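Local structure of glutamate racemase (Escherichia coli, 2JFN) at residues Phe53-Phe58 with Ala258-Ala263; Gly32-Tyr37 with Tyr49-Asp54. The protein belongs to the Asp/Glu/hydantoin racemase family and has an alpha/beta fold built around two beta-sheets. One frame throughout, in Å; residues are numbered along the deposited sequence.

Contact 1 (Phe53-Phe58 with Ala258-Ala263)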
loop_
_atom_site.group_PDB
_atom_site.type_symbol
_atom_site.label_atom_id
_atom_site.label_comp_id
_atom_site.label_asym_id
_atom_site.label_seq_id
_atom_site.Cartn_x
_atom_site.Cartn_y
_atom_site.Cartn_z
ATOM N N PHE A 53 4.003 0.680 -10.614
ATOM C CA PHE A 53 3.486 -0.590 -10.140
ATOM C C PHE A 53 4.114 -1.748 -10.916
ATOM O O PHE A 53 4.284 -1.688 -12.139
ATOM C CB PHE A 53 1.941 -0.612 -10.201
ATOM C CG PHE A 53 1.361 -0.412 -11.580
ATOM C CD1 PHE A 53 0.816 -1.488 -12.278
ATOM C CD2 PHE A 53 1.318 0.854 -12.157
ATOM C CE1 PHE A 53 0.233 -1.306 -13.532
ATOM C CE2 PHE A 53 0.737 1.053 -13.416
ATOM C CZ PHE A 53 0.193 -0.033 -14.104
ATOM N N ASP A 54 4.481 -2.795 -10.184
ATOM C CA ASP A 54 5.120 -3.969 -10.774
ATOM C C ASP A 54 4.113 -5.005 -11.269
ATOM O O ASP A 54 3.939 -6.055 -10.651
ATOM C CB ASP A 54 6.057 -4.611 -9.747
ATOM C CG ASP A 54 6.989 -5.638 -10.371
ATOM O OD1 ASP A 54 6.864 -5.901 -11.591
ATOM O OD2 ASP A 54 7.843 -6.178 -9.640
ATOM N N ASN A 55 3.468 -4.724 -12.398
ATOM C CA ASN A 55 2.487 -5.651 -12.936
ATOM C C ASN A 55 3.144 -6.932 -13.440
ATOM O O ASN A 55 2.464 -7.927 -13.661
ATOM C CB ASN A 55 1.668 -4.981 -14.053
ATOM C CG ASN A 55 2.516 -4.556 -15.238
ATOM O OD1 ASN A 55 3.522 -3.856 -15.089
ATOM N ND2 ASN A 55 2.102 -4.969 -16.433
ATOM N N VAL A 56 4.466 -6.910 -13.593
ATOM C CA VAL A 56 5.217 -8.076 -14.063
ATOM C C VAL A 56 5.415 -9.141 -12.976
ATOM O O VAL A 56 5.319 -10.341 -13.248
ATOM C CB VAL A 56 6.613 -7.657 -14.606
ATOM C CG1 VAL A 56 7.518 -8.880 -14.773
ATOM C CG2 VAL A 56 6.452 -6.951 -15.947
ATOM N N ALA A 57 5.678 -8.708 -11.747
ATOM C CA ALA A 57 5.910 -9.656 -10.670
ATOM C C ALA A 57 4.783 -9.729 -9.638
ATOM O O ALA A 57 4.870 -10.495 -8.682
ATOM C CB ALA A 57 7.237 -9.350 -9.990
ATOM N N PHE A 58 3.732 -8.935 -9.823
ATOM C CA PHE A 58 2.592 -8.976 -8.907
ATOM C C PHE A 58 2.019 -10.387 -9.043
ATOM O O PHE A 58 1.929 -10.901 -10.156
ATOM C CB PHE A 58 1.521 -7.964 -9.331
ATOM C CG PHE A 58 0.233 -8.096 -8.569
ATOM C CD1 PHE A 58 0.051 -7.432 -7.357
ATOM C CD2 PHE A 58 -0.781 -8.929 -9.038
ATOM C CE1 PHE A 58 -1.121 -7.598 -6.620
ATOM C CE2 PHE A 58 -1.960 -9.103 -8.305
ATOM C CZ PHE A 58 -2.130 -8.437 -7.096
ATOM N N ALA A 258 5.450 -3.511 -17.682
ATOM C CA ALA A 258 5.154 -4.161 -18.953
ATOM C C ALA A 258 3.839 -3.596 -19.462
ATOM O O ALA A 258 2.852 -3.550 -18.730
ATOM C CB ALA A 258 5.041 -5.673 -18.772
ATOM N N MET A 259 3.830 -3.157 -20.714
ATOM C CA MET A 259 2.626 -2.593 -21.306
ATOM C C MET A 259 1.726 -3.740 -21.743
ATOM O O MET A 259 1.701 -4.122 -22.912
ATOM C CB MET A 259 2.999 -1.711 -22.498
ATOM C CG MET A 259 1.896 -0.779 -22.957
ATOM S SD MET A 259 1.382 0.375 -21.668
ATOM C CE MET A 259 2.716 1.536 -21.676
ATOM N N THR A 260 0.997 -4.293 -20.780
ATOM C CA THR A 260 0.093 -5.409 -21.015
ATOM C C THR A 260 -1.347 -4.919 -21.043
ATOM O O THR A 260 -1.633 -3.777 -20.680
ATOM C CB THR A 260 0.185 -6.433 -19.878
ATOM O OG1 THR A 260 -0.313 -5.835 -18.671
ATOM C CG2 THR A 260 1.622 -6.873 -19.666
ATOM N N PRO A 261 -2.279 -5.779 -21.473
ATOM C CA PRO A 261 -3.670 -5.329 -21.496
ATOM C C PRO A 261 -4.121 -4.981 -20.077
ATOM O O PRO A 261 -4.838 -4.009 -19.873
ATOM C CB PRO A 261 -4.411 -6.532 -22.075
ATOM C CG PRO A 261 -3.391 -7.103 -23.033
ATOM C CD PRO A 261 -2.126 -7.053 -22.205
ATOM N N GLY A 262 -3.684 -5.775 -19.099
ATOM C CA GLY A 262 -4.056 -5.515 -17.717
ATOM C C GLY A 262 -3.619 -4.138 -17.235
ATOM O O GLY A 262 -4.401 -3.406 -16.636
ATOM N N ALA A 263 -2.366 -3.784 -17.493
ATOM C CA ALA A 263 -1.850 -2.484 -17.094
ATOM C C ALA A 263 -2.587 -1.372 -17.833
ATOM O O ALA A 263 -2.940 -0.346 -17.248
ATOM C CB ALA A 263 -0.357 -2.402 -17.387
HETATM O O HOH W 1 -0.154 -6.979 -16.347
#
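The backbones of Phe53-Phe58 and Ala258-Ala263 draw nearest at Val56 and Ala258, whose CA atoms lie 6.3 Å apart, where the chain leaves two neighbouring parallel strands, 48-53 and 253-256, of the mixed sheet in this alpha/beta fold. The amide of Asn55 joins the two loops. Its CG sits between the backbone N and the carbonyl carbon (chi1 62°), and Asn55 ND2 donates to Ala258 O over 2.8 Å, with an N-H...O angle of 149°. Asn55 OD1 takes a weak bond from Ala258 N at 3.2 Å and another bond from Met257 N, so both ends of the amide grip the backbone of the opposing loop. Asn55 and Thr260 face each other tip to tip, and one water bridges them, 3.0 Å from Asn55 ND2 and 2.6 Å from Thr260 OG1. Thr260 is the N-cap of the short helix 261-264: its OG1 accepts a nearly straight bond from Ala263 N at 3.1 Å. Within Phe53-Phe58, Asp54 forms an Asx motif, its OD1 met by Ala57 N from well above the carboxylate plane (65°), while its OD2 pairs with Arg71 and Tyr60. Further along, Phe58 touches the bound glutamic acid and so ties this loop to the ligand pocket. Apolar contacts flank the Asn55 amide. The Phe53 ring offers an edge to Ala263, CE1 lying 4.1 Å from CB. On the more exposed flank, Val56 CG2 presses on Ala258 CB at 3.4 Å, tighter than usual for two carbons.

Contact 2 (Gly32-Tyr37 with Tyr49-Asp54)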
loop_
_atom_site.group_PDB
_atom_site.type_symbol
_atom_site.label_atom_id
_atom_site.label_comp_id
_atom_site.label_asym_id
_atom_site.label_seq_id
_atom_site.Cartn_x
_atom_site.Cartn_y
_atom_site.Cartn_z
ATOM N N GLY A 32 -2.842 -1.075 -4.980
ATOM C CA GLY A 32 -2.927 -0.684 -3.579
ATOM C C GLY A 32 -2.213 0.618 -3.256
ATOM O O GLY A 32 -2.659 1.389 -2.407
ATOM N N GLY A 33 -1.095 0.859 -3.935
ATOM C CA GLY A 33 -0.329 2.072 -3.710
ATOM C C GLY A 33 -1.165 3.322 -3.880
ATOM O O GLY A 33 -0.900 4.331 -3.244
ATOM N N LEU A 34 -2.188 3.249 -4.727
ATOM C CA LEU A 34 -3.059 4.386 -4.971
ATOM C C LEU A 34 -3.819 4.852 -3.731
ATOM O O LEU A 34 -4.155 6.027 -3.631
ATOM C CB LEU A 34 -4.054 4.061 -6.091
ATOM C CG LEU A 34 -3.424 3.867 -7.475
ATOM C CD1 LEU A 34 -4.489 3.386 -8.449
ATOM C CD2 LEU A 34 -2.803 5.179 -7.948
ATOM N N SER A 35 -4.095 3.952 -2.789
ATOM C CA SER A 35 -4.809 4.376 -1.586
ATOM C C SER A 35 -3.898 5.275 -0.739
ATOM O O SER A 35 -4.359 6.242 -0.127
ATOM C CB SER A 35 -5.285 3.174 -0.754
ATOM O OG SER A 35 -4.204 2.458 -0.178
ATOM N N VAL A 36 -2.608 4.959 -0.722
ATOM C CA VAL A 36 -1.635 5.738 0.040
ATOM C C VAL A 36 -1.375 7.049 -0.678
ATOM O O VAL A 36 -1.311 8.117 -0.059
ATOM C CB VAL A 36 -0.301 4.971 0.199
ATOM C CG1 VAL A 36 0.700 5.812 1.000
ATOM C CG2 VAL A 36 -0.556 3.643 0.899
ATOM N N TYR A 37 -1.233 6.967 -1.998
ATOM C CA TYR A 37 -1.009 8.158 -2.793
ATOM C C TYR A 37 -2.171 9.138 -2.625
ATOM O O TYR A 37 -1.964 10.340 -2.492
ATOM C CB TYR A 37 -0.841 7.782 -4.274
ATOM C CG TYR A 37 -1.204 8.890 -5.230
ATOM C CD1 TYR A 37 -2.471 8.946 -5.811
ATOM C CD2 TYR A 37 -0.296 9.907 -5.527
ATOM C CE1 TYR A 37 -2.828 9.990 -6.666
ATOM C CE2 TYR A 37 -0.644 10.956 -6.379
ATOM C CZ TYR A 37 -1.907 10.988 -6.943
ATOM O OH TYR A 37 -2.251 12.009 -7.794
ATOM N N TYR A 49 4.174 13.858 -8.901
ATOM C CA TYR A 49 4.043 12.463 -8.521
ATOM C C TYR A 49 4.349 11.460 -9.623
ATOM O O TYR A 49 4.020 11.661 -10.796
ATOM C CB TYR A 49 2.631 12.180 -7.994
ATOM C CG TYR A 49 2.308 12.819 -6.660
ATOM C CD1 TYR A 49 1.576 14.004 -6.588
ATOM C CD2 TYR A 49 2.714 12.220 -5.466
ATOM C CE1 TYR A 49 1.243 14.581 -5.350
ATOM C CE2 TYR A 49 2.394 12.783 -4.228
ATOM C CZ TYR A 49 1.656 13.963 -4.178
ATOM O OH TYR A 49 1.327 14.503 -2.950
ATOM N N ILE A 50 4.996 10.378 -9.219
ATOM C CA ILE A 50 5.307 9.285 -10.118
ATOM C C ILE A 50 4.730 8.061 -9.428
ATOM O O ILE A 50 5.064 7.784 -8.272
ATOM C CB ILE A 50 6.822 9.060 -10.269
ATOM C CG1 ILE A 50 7.483 10.290 -10.899
ATOM C CG2 ILE A 50 7.074 7.819 -11.128
ATOM C CD1 ILE A 50 9.001 10.272 -10.785
ATOM N N TYR A 51 3.843 7.352 -10.113
ATOM C CA TYR A 51 3.276 6.137 -9.552
ATOM C C TYR A 51 3.858 4.988 -10.355
ATOM O O TYR A 51 3.803 4.992 -11.587
ATOM C CB TYR A 51 1.748 6.114 -9.668
ATOM C CG TYR A 51 1.128 4.939 -8.929
ATOM C CD1 TYR A 51 0.726 3.784 -9.602
ATOM C CD2 TYR A 51 1.015 4.959 -7.538
ATOM C CE1 TYR A 51 0.232 2.672 -8.900
ATOM C CE2 TYR A 51 0.521 3.859 -6.830
ATOM C CZ TYR A 51 0.136 2.721 -7.511
ATOM O OH TYR A 51 -0.315 1.631 -6.784
ATOM N N ALA A 52 4.433 4.012 -9.665
ATOM C CA ALA A 52 5.009 2.863 -10.349
ATOM C C ALA A 52 4.459 1.579 -9.753
ATOM O O ALA A 52 4.431 1.413 -8.530
ATOM C CB ALA A 52 6.531 2.886 -10.225
ATOM N N PHE A 53 4.003 0.680 -10.614
ATOM C CA PHE A 53 3.486 -0.590 -10.140
ATOM C C PHE A 53 4.114 -1.748 -10.916
ATOM O O PHE A 53 4.284 -1.688 -12.139
ATOM C CB PHE A 53 1.941 -0.612 -10.201
ATOM C CG PHE A 53 1.361 -0.412 -11.580
ATOM C CD1 PHE A 53 0.816 -1.488 -12.278
ATOM C CD2 PHE A 53 1.318 0.854 -12.157
ATOM C CE1 PHE A 53 0.233 -1.306 -13.532
ATOM C CE2 PHE A 53 0.737 1.053 -13.416
ATOM C CZ PHE A 53 0.193 -0.033 -14.104
ATOM N N ASP A 54 4.481 -2.795 -10.184
ATOM C CA ASP A 54 5.120 -3.969 -10.774
ATOM C C ASP A 54 4.113 -5.005 -11.269
ATOM O O ASP A 54 3.939 -6.055 -10.651
ATOM C CB ASP A 54 6.057 -4.611 -9.747
ATOM C CG ASP A 54 6.989 -5.638 -10.371
ATOM O OD1 ASP A 54 6.864 -5.901 -11.591
ATOM O OD2 ASP A 54 7.843 -6.178 -9.640
#
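Tyr37 and Tyr49 meet in a T-shaped (edge-to-face) stack between helix 33-43 and strand 48-53, inside a beta-alpha-beta unit. Tyr37 supplies the edge: its CE2 stands over one face of the Tyr49 ring, displaced toward the rim, and is 3.5 Å from Tyr49 CG. The ring centroids are 5.0 Å apart and the planes almost perpendicular, at 89°. Both hydroxyls are satisfied elsewhere by backbone carbonyls, Tyr37 OH by Tyr273 O and Tyr49 OH by Leu44 O. The second aromatic contact is a CH-pi interaction, in which Leu34 CD2 rests over the centre of the Tyr51 ring, 3.7 Å from its centroid and close to the ring normal. Leu34 CG lies nearer the phenol end, 3.7 Å from Tyr51 CZ, and the two side chains cross at about a right angle. Edge packing completes the set. Tyr51 CG is anti to the backbone N (chi1 -173°), and the phenol ends against the start of the helix, where Gly33 has no side chain in the way: Tyr51 OH comes within 3.1 Å of Gly33 CA, and Tyr51 CE2 within 3.4 Å of Gly33 C. The polar partner of this buried hydroxyl is Gly30 O, while Gly33 N donates to Asp28 OD1. The axes of segments 33-37 and 49-53 pass 10.0 Å apart and run nearly antiparallel, at 162°. The helix thus packs on one face of strand 48-53, which is hydrogen-bonded between parallel strands 21-28 and 253-256, while Ile50 points away from it and touches both of those strands.

How the contacts relate
Contact 2 is wholly buried near the middle of the chain, whereas contact 1, its centre about 13 Å away, lies farther out and is only partly buried. Both use the run that begins as strand 48-53: contact 2 packs a helix on the strand's face, and contact 1 takes over past its C-terminal end, Phe53 and Asp54 being common to 49-54 and 53-58. The chemistry follows the place. In the interior, aromatic rings and a leucine carry the interface, with no clear hydrogen bond across it; at the loops, an asparagine amide, backbone groups and a water do the joining. One segment of each contact also runs to the bound glutamic acid, 53-58 at Phe58 and 32-37 at Gly32.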